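Local coordinates for prolyl-tRNA synthetase (Naegleria fowleri, PDB 6UYH) that attaches proline to its cognate tRNA in an ATP-dependent reaction, as a class II aminoacyl-tRNA synthetase, at the interface of chains A and B. Numbering follows the deposited sequence. Chains: chain A/B, Prolyl-tRNA synthetase.

The interface of chains A and B. Residues chain A 77, 79-80, 123; chain B 39, 41, 44, 46.
One face of the B:Tyr39 ring lies over A:Pro77, whose CG sits 3.7 Å from the ring centroid and toward the rim, a CH-pi contact. The second flat group, the A:Phe79 ring, is met at its edge: B:Cys44 SG lies in the ring plane, 3.8 Å from A:Phe79 CD2. A small, polarisable sulfur fits well against such a rim. Proline suits its place under the tyrosine because its rigid pyrrolidine offers a compact C-H surface to the aromatic face. The tyrosine ring carries a polar hydroxyl at its far end, which lets one long side chain both pack and bond. This OH donates a hydrogen bond of 2.6 Å to the backbone carbonyl A:Phe79 O, approaching in the carbonyl plane, on a lone pair of the oxygen, with an angle of 144° at that oxygen. With CG of B:Tyr39 opposite its own backbone N (chi1 -174°), the ring reaches across to chain A. The acceptor is a main-chain oxygen of strand 79-81, so the tyrosine reads the backbone and not a side chain.

Around the hydroxyl, A:Ile123 from helix 121-131 supplies a branched apolar wall. Its methyl CG2 comes within 3.4 Å of B:Tyr39 OH, so the polar tip is bordered by hydrocarbon while the carbonyl oxygen accepts its hydrogen bond. Phenylalanine serves two neighbours, its broad apolar ring meeting the sulfur and its benzyl carbon CB meeting both methyls of B:Val41, CG1 and CG2 each at 4.0 Å; a beta-branched valine presents this pair as a short, broad surface. Beside the proline, A:Pro77 CD touches B:Ile46 CG1 at 4.0 Å, a light contact in which isoleucine's flexible branch extends the apolar border.

The patch thus joins hydrophobic packing to a directional side-chain-to-backbone bond. Repeated by the two-fold axis with the chains exchanged, it contributes to holding together the dimer typical of class II prolyl-tRNA synthetases, and probably steadies strand 79-81 against the neighbouring subunit.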
loop_
_atom_site.group_PDB
_atom_site.type_symbol
_atom_site.label_atom_id
_atom_site.label_comp_id
_atom_site.label_asym_id
_atom_site.label_seq_id
_atom_site.Cartn_x
_atom_site.Cartn_y
_atom_site.Cartn_z
ATOM N N PRO A 77 -2.611 9.025 9.675
ATOM C CA PRO A 77 -1.485 9.835 9.190
ATOM C C PRO A 77 -0.104 9.345 9.631
ATOM O O PRO A 77 0.075 8.639 10.629
ATOM C CB PRO A 77 -1.775 11.223 9.781
ATOM C CG PRO A 77 -3.265 11.256 9.924
ATOM C CD PRO A 77 -3.580 9.855 10.415
ATOM N N PHE A 79 2.194 11.551 10.501
ATOM C CA PHE A 79 2.672 12.491 11.503
ATOM C C PHE A 79 1.919 12.310 12.804
ATOM O O PHE A 79 0.722 12.012 12.809
ATOM C CB PHE A 79 2.498 13.930 11.026
ATOM C CG PHE A 79 3.317 14.266 9.823
ATOM C CD1 PHE A 79 4.699 14.113 9.849
ATOM C CD2 PHE A 79 2.719 14.740 8.668
ATOM C CE1 PHE A 79 5.469 14.427 8.737
ATOM C CE2 PHE A 79 3.480 15.051 7.556
ATOM C CZ PHE A 79 4.851 14.898 7.587
ATOM N N VAL A 80 2.620 12.545 13.910
ATOM C CA VAL A 80 2.011 12.480 15.233
ATOM C C VAL A 80 2.566 13.628 16.063
ATOM O O VAL A 80 3.753 13.961 15.967
ATOM C CB VAL A 80 2.239 11.098 15.896
ATOM C CG1 VAL A 80 3.743 10.773 16.034
ATOM C CG2 VAL A 80 1.537 11.013 17.259
ATOM N N ILE A 123 -1.741 7.616 17.598
ATOM C CA ILE A 123 -2.351 8.253 16.434
ATOM C C ILE A 123 -3.813 7.839 16.297
ATOM O O ILE A 123 -4.656 8.641 15.885
ATOM C CB ILE A 123 -1.548 7.882 15.170
ATOM C CG1 ILE A 123 -0.106 8.384 15.294
ATOM C CG2 ILE A 123 -2.228 8.408 13.884
ATOM C CD1 ILE A 123 0.793 7.968 14.121
ATOM N N TYR B 39 -7.841 15.767 12.262
ATOM C CA TYR B 39 -6.664 15.269 12.968
ATOM C C TYR B 39 -5.886 16.464 13.497
ATOM O O TYR B 39 -6.067 17.582 13.021
ATOM C CB TYR B 39 -5.814 14.409 12.010
ATOM C CG TYR B 39 -4.636 13.702 12.633
ATOM C CD1 TYR B 39 -4.825 12.738 13.613
ATOM C CD2 TYR B 39 -3.335 13.978 12.220
ATOM C CE1 TYR B 39 -3.751 12.073 14.177
ATOM C CE2 TYR B 39 -2.248 13.319 12.783
ATOM C CZ TYR B 39 -2.465 12.372 13.765
ATOM O OH TYR B 39 -1.388 11.720 14.326
ATOM N N VAL B 41 -2.716 17.308 13.301
ATOM C CA VAL B 41 -1.632 17.857 12.486
ATOM C C VAL B 41 -2.295 18.500 11.273
ATOM O O VAL B 41 -3.039 17.832 10.548
ATOM C CB VAL B 41 -0.616 16.783 12.068
ATOM C CG1 VAL B 41 0.470 17.396 11.170
ATOM C CG2 VAL B 41 0.025 16.150 13.323
ATOM N N CYS B 44 -3.627 17.127 7.470
ATOM C CA CYS B 44 -3.613 15.672 7.444
ATOM C C CYS B 44 -4.956 15.153 7.938
ATOM O O CYS B 44 -5.545 15.725 8.857
ATOM C CB CYS B 44 -2.486 15.112 8.319
ATOM S SG CYS B 44 -0.855 15.670 7.798
ATOM N N ILE B 46 -7.747 11.528 8.457
ATOM C CA ILE B 46 -7.886 10.098 8.724
ATOM C C ILE B 46 -8.822 9.517 7.672
ATOM O O ILE B 46 -9.949 9.994 7.522
ATOM C CB ILE B 46 -8.440 9.857 10.134
ATOM C CG1 ILE B 46 -7.444 10.345 11.195
ATOM C CG2 ILE B 46 -8.810 8.367 10.307
ATOM C CD1 ILE B 46 -8.071 10.603 12.575
#